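Local coordinates for cysteine hydrolase (Staphylococcus aureus, PDB 6KUA), which catalyses the hydrolysis of nicotinamide as a zinc-containing nicotinamidase of the isochorismatase-like cysteine hydrolase family, at residues A[102-106]-A[107-111]; A[168-171]-A[172-176]. All blocks are in the same frame, centred on the assembly; numbering follows the deposited sequence.

Interaction 1. Residues A[102-106]-A[107-111]; sequences IDKTR and YDSFF
K104, at the end of strand 99-104, the outermost of this chain's parallel sheet, reaches forward to Y107 and S109 in the loop that follows. That loop forms a type I beta turn from D108 to F111. The sheet is that of the isochorismatase-like fold. K104 CG sits between the backbone N and the carbonyl carbon (chi1 64°), which turns the chain toward the loop. The chain then runs extended, with CD 3.7 Å from S109 CA, and bends only at its tip. There NZ donates to Y107 O at 3.0 Å, from 43° out of the carbonyl plane. It also donates to R106 O at 3.1 Å, from nearer that carbonyl's plane. A salt bridge from NZ to D10 and the touch of C137 on the same side chain are consistent with the Asp-Lys-Cys triad of nicotinamidases.

R106 and F111 lie side by side and point the same way. The aliphatic part of R106 makes the contact: CG packs on F111 CD2 at 3.6 Å, with CB behind it. Farther out, R106 NH2 folds back in a hydrogen bond to T105 O at 3.0 Å, with that oxygen in the guanidinium plane. NH1 forms a salt bridge with E121 of the third subunit.

Within the turn, D108 OD1 accepts from F110 N at 2.8 Å, an Asx turn. D108 OD2 bonds S144, and S109 OG bonds T141, both of helix 137-147. One water closes the loop: it accepts from R106 N and donates to D108 O at 2.8 Å and to F111 O at 2.7 Å.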
loop_
_atom_site.group_PDB
_atom_site.type_symbol
_atom_site.label_atom_id
_atom_site.label_comp_id
_atom_site.label_asym_id
_atom_site.label_seq_id
_atom_site.Cartn_x
_atom_site.Cartn_y
_atom_site.Cartn_z
ATOM N N ILE A 102 16.344 9.225 1.169
ATOM C CA ILE A 102 15.531 8.034 0.978
ATOM C C ILE A 102 15.805 7.521 -0.429
ATOM O O ILE A 102 15.669 8.280 -1.394
ATOM C CB ILE A 102 14.036 8.345 1.170
ATOM C CG1 ILE A 102 13.751 8.677 2.640
ATOM C CG2 ILE A 102 13.160 7.200 0.670
ATOM C CD1 ILE A 102 12.295 8.740 2.963
ATOM N N ASP A 103 16.228 6.255 -0.540
ATOM C CA ASP A 103 16.354 5.586 -1.834
ATOM C C ASP A 103 14.998 5.069 -2.290
ATOM O O ASP A 103 14.237 4.509 -1.497
ATOM C CB ASP A 103 17.317 4.396 -1.765
ATOM C CG ASP A 103 18.707 4.774 -1.320
ATOM O OD1 ASP A 103 19.268 5.783 -1.818
ATOM O OD2 ASP A 103 19.253 4.030 -0.479
ATOM N N LYS A 104 14.701 5.247 -3.569
ATOM C CA LYS A 104 13.448 4.776 -4.140
ATOM C C LYS A 104 13.746 3.945 -5.381
ATOM O O LYS A 104 14.785 4.121 -6.020
ATOM C CB LYS A 104 12.498 5.941 -4.491
ATOM C CG LYS A 104 12.994 6.905 -5.564
ATOM C CD LYS A 104 12.029 8.077 -5.674
ATOM C CE LYS A 104 12.459 9.108 -6.703
ATOM N NZ LYS A 104 12.143 8.707 -8.095
ATOM N N THR A 105 12.843 3.008 -5.691
ATOM C CA THR A 105 13.040 2.083 -6.800
ATOM C C THR A 105 12.131 2.369 -7.992
ATOM O O THR A 105 12.358 1.806 -9.068
ATOM C CB THR A 105 12.847 0.622 -6.334
ATOM O OG1 THR A 105 11.534 0.428 -5.775
ATOM C CG2 THR A 105 13.913 0.235 -5.281
ATOM N N ARG A 106 11.117 3.213 -7.841
ATOM C CA ARG A 106 10.262 3.633 -8.950
ATOM C C ARG A 106 10.255 5.154 -9.014
ATOM O O ARG A 106 10.870 5.834 -8.185
ATOM C CB ARG A 106 8.834 3.080 -8.807
ATOM C CG ARG A 106 8.701 1.536 -8.832
ATOM C CD ARG A 106 9.124 0.899 -10.165
ATOM N NE ARG A 106 9.010 -0.568 -10.150
ATOM C CZ ARG A 106 10.014 -1.409 -9.873
ATOM N NH1 ARG A 106 9.806 -2.723 -9.882
ATOM N NH2 ARG A 106 11.233 -0.949 -9.582
ATOM N N TYR A 107 9.554 5.696 -10.014
ATOM C CA TYR A 107 9.407 7.149 -10.100
ATOM C C TYR A 107 8.749 7.712 -8.841
ATOM O O TYR A 107 9.163 8.762 -8.333
ATOM C CB TYR A 107 8.570 7.537 -11.319
ATOM C CG TYR A 107 8.975 6.902 -12.642
ATOM C CD1 TYR A 107 10.237 7.103 -13.183
ATOM C CD2 TYR A 107 8.070 6.125 -13.358
ATOM C CE1 TYR A 107 10.598 6.522 -14.402
ATOM C CE2 TYR A 107 8.406 5.551 -14.573
ATOM C CZ TYR A 107 9.668 5.757 -15.091
ATOM O OH TYR A 107 9.994 5.179 -16.296
ATOM N N ASP A 108 7.705 7.036 -8.343
ATOM C CA ASP A 108 6.911 7.512 -7.213
ATOM C C ASP A 108 7.717 7.398 -5.924
ATOM O O ASP A 108 8.079 6.297 -5.505
ATOM C CB ASP A 108 5.621 6.693 -7.134
ATOM C CG ASP A 108 4.771 6.985 -5.888
ATOM O OD1 ASP A 108 5.089 7.882 -5.063
ATOM O OD2 ASP A 108 3.740 6.286 -5.746
ATOM N N SER A 109 7.943 8.536 -5.270
ATOM C CA SER A 109 8.756 8.591 -4.057
ATOM C C SER A 109 8.149 7.813 -2.892
ATOM O O SER A 109 8.868 7.502 -1.932
ATOM C CB SER A 109 8.949 10.052 -3.646
ATOM O OG SER A 109 9.704 10.776 -4.617
ATOM N N PHE A 110 6.851 7.507 -2.940
ATOM C CA PHE A 110 6.194 6.766 -1.870
ATOM C C PHE A 110 6.194 5.254 -2.093
ATOM O O PHE A 110 5.918 4.506 -1.149
ATOM C CB PHE A 110 4.744 7.227 -1.706
ATOM C CG PHE A 110 4.599 8.643 -1.210
ATOM C CD1 PHE A 110 4.699 9.720 -2.086
ATOM C CD2 PHE A 110 4.353 8.898 0.134
ATOM C CE1 PHE A 110 4.543 11.040 -1.625
ATOM C CE2 PHE A 110 4.206 10.216 0.607
ATOM C CZ PHE A 110 4.303 11.281 -0.275
ATOM N N PHE A 111 6.480 4.786 -3.308
ATOM C CA PHE A 111 6.352 3.362 -3.595
ATOM C C PHE A 111 7.512 2.581 -2.998
ATOM O O PHE A 111 8.677 2.889 -3.256
ATOM C CB PHE A 111 6.271 3.114 -5.096
ATOM C CG PHE A 111 5.992 1.682 -5.426
ATOM C CD1 PHE A 111 4.710 1.175 -5.308
ATOM C CD2 PHE A 111 7.023 0.826 -5.783
ATOM C CE1 PHE A 111 4.451 -0.157 -5.581
ATOM C CE2 PHE A 111 6.766 -0.513 -6.055
ATOM C CZ PHE A 111 5.490 -0.997 -5.956
HETATM O O HOH W 1 11.336 1.750 -3.569
HETATM O O HOH W 2 9.876 4.152 -5.258
#

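Interaction 2. Residues A[168-171]-A[172-176]; sequences EWAL and AHFKN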
loop_
_atom_site.group_PDB
_atom_site.type_symbol
_atom_site.label_atom_id
_atom_site.label_comp_id
_atom_site.label_asym_id
_atom_site.label_seq_id
_atom_site.Cartn_x
_atom_site.Cartn_y
_atom_site.Cartn_z
ATOM N N GLU A 168 3.827 21.784 -18.715
ATOM C CA GLU A 168 2.587 22.551 -18.589
ATOM C C GLU A 168 1.387 21.641 -18.323
ATOM O O GLU A 168 0.495 21.998 -17.540
ATOM C CB GLU A 168 2.357 23.396 -19.847
ATOM C CG GLU A 168 3.352 24.563 -19.989
ATOM C CD GLU A 168 3.306 25.257 -21.357
ATOM O OE1 GLU A 168 3.730 26.437 -21.436
ATOM O OE2 GLU A 168 2.866 24.628 -22.351
ATOM N N TRP A 169 1.328 20.481 -18.989
ATOM C CA TRP A 169 0.249 19.533 -18.706
ATOM C C TRP A 169 0.197 19.198 -17.219
ATOM O O TRP A 169 -0.871 19.209 -16.598
ATOM C CB TRP A 169 0.415 18.235 -19.522
ATOM C CG TRP A 169 -0.659 17.280 -19.098
ATOM C CD1 TRP A 169 -1.944 17.231 -19.570
ATOM C CD2 TRP A 169 -0.586 16.320 -18.032
ATOM N NE1 TRP A 169 -2.658 16.280 -18.887
ATOM C CE2 TRP A 169 -1.850 15.707 -17.936
ATOM C CE3 TRP A 169 0.441 15.900 -17.163
ATOM C CZ2 TRP A 169 -2.128 14.705 -17.000
ATOM C CZ3 TRP A 169 0.154 14.914 -16.220
ATOM C CH2 TRP A 169 -1.118 14.326 -16.153
ATOM N N ALA A 170 1.357 18.897 -16.631
ATOM C CA ALA A 170 1.393 18.385 -15.262
ATOM C C ALA A 170 1.059 19.473 -14.248
ATOM O O ALA A 170 0.397 19.201 -13.237
ATOM C CB ALA A 170 2.762 17.751 -14.981
ATOM N N LEU A 171 1.478 20.720 -14.511
ATOM C CA LEU A 171 1.152 21.807 -13.594
ATOM C C LEU A 171 -0.354 22.019 -13.514
ATOM O O LEU A 171 -0.885 22.281 -12.430
ATOM C CB LEU A 171 1.867 23.098 -14.006
ATOM C CG LEU A 171 3.397 23.129 -13.817
ATOM C CD1 LEU A 171 3.980 24.436 -14.314
ATOM C CD2 LEU A 171 3.807 22.892 -12.369
ATOM N N ALA A 172 -1.062 21.902 -14.648
ATOM C CA ALA A 172 -2.517 22.026 -14.613
ATOM C C ALA A 172 -3.158 20.811 -13.954
ATOM O O ALA A 172 -4.128 20.948 -13.208
ATOM C CB ALA A 172 -3.086 22.228 -16.026
ATOM N N HIS A 173 -2.628 19.612 -14.225
ATOM C CA HIS A 173 -3.090 18.421 -13.523
ATOM C C HIS A 173 -2.976 18.602 -12.015
ATOM O O HIS A 173 -3.944 18.371 -11.279
ATOM C CB HIS A 173 -2.295 17.197 -13.986
ATOM C CG HIS A 173 -2.828 15.898 -13.470
ATOM N ND1 HIS A 173 -3.914 15.263 -14.033
ATOM C CD2 HIS A 173 -2.430 15.117 -12.434
ATOM C CE1 HIS A 173 -4.146 14.133 -13.386
ATOM N NE2 HIS A 173 -3.271 14.026 -12.401
ATOM N N PHE A 174 -1.809 19.051 -11.533
ATOM C CA PHE A 174 -1.656 19.250 -10.090
ATOM C C PHE A 174 -2.731 20.191 -9.559
ATOM O O PHE A 174 -3.318 19.947 -8.500
ATOM C CB PHE A 174 -0.268 19.807 -9.746
ATOM C CG PHE A 174 0.885 18.978 -10.224
ATOM C CD1 PHE A 174 0.796 17.597 -10.324
ATOM C CD2 PHE A 174 2.091 19.596 -10.557
ATOM C CE1 PHE A 174 1.896 16.838 -10.762
ATOM C CE2 PHE A 174 3.188 18.852 -11.012
ATOM C CZ PHE A 174 3.091 17.470 -11.118
ATOM N N LYS A 175 -3.016 21.262 -10.302
ATOM C CA LYS A 175 -3.978 22.263 -9.852
ATOM C C LYS A 175 -5.411 21.748 -9.967
ATOM O O LYS A 175 -6.182 21.827 -9.007
ATOM C CB LYS A 175 -3.780 23.543 -10.669
ATOM C CG LYS A 175 -4.631 24.759 -10.257
ATOM C CD LYS A 175 -4.231 25.989 -11.101
ATOM C CE LYS A 175 -5.415 26.934 -11.361
ATOM N NZ LYS A 175 -6.306 26.434 -12.459
ATOM N N ASN A 176 -5.778 21.178 -11.120
ATOM C CA ASN A 176 -7.181 20.909 -11.419
ATOM C C ASN A 176 -7.657 19.540 -10.936
ATOM O O ASN A 176 -8.833 19.393 -10.595
ATOM C CB ASN A 176 -7.432 21.044 -12.937
ATOM C CG ASN A 176 -6.964 22.405 -13.492
ATOM O OD1 ASN A 176 -7.163 23.429 -12.860
ATOM N ND2 ASN A 176 -6.328 22.402 -14.653
#
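W169 and H173 form an aromatic pair one turn apart, on the face of helix 164-176 that meets another subunit. This is an i to i+4 contact within the C-terminal helix. Both side chains have CG anti to the backbone N (chi1 176° and -172°), and they run side by side in the same direction. The planes of the indole six-membered ring and the imidazole are 23° apart. The rings are slid past each other, with centroids 4.7 Å apart and little overlap. W169 CH2 lies over one face of the imidazole, 3.5 Å from H173 CG. H173 CB in turn sits over the indole, 3.9 Å from the centroid of the six-membered ring, as a CH-pi contact. The polar ends go to the second subunit: W169 NE1 bonds D135 and H173 NE2 bonds H140 there. W169 also stacks on its counterpart in that subunit.

On another side of the helix, the F174 ring lies against the preceding turn. A170 O lies over one face of the ring, toward its rim, 3.1 Å from F174 CG. The same oxygen accepts from F174 N at 2.8 Å. A170 CB touches F174 CZ at 3.9 Å, and L171 CD2 meets F174 CD2 at 4.1 Å. Regular helical bonds, such as H173 N to W169 O, fix the spacing of these side chains. The helix packs on its neighbours through them: W169, H173 and F174 rest on L139 of helix 137-147, while L171 and F174 reach strand 151-160.

Interactions 1 and 2 lie on different parts of one domain. Their centres are about 21 Å apart and their nearest atoms about 11 Å apart, so they do not touch within the chain. Helix 137-147 packs against both. Interaction 1 is close to the metal site, with the Y107 side chain about 6 Å from the bound zinc ion. Both contacts touch the second subunit. Y107 OH bonds S177 O, just past helix 164-176 of that subunit. Y107 also meets H140 edge-to-face in its own chain, and the equivalent H140 of the second subunit is the histidine met by interaction 2. The subunit interface therefore comes near the probable active site.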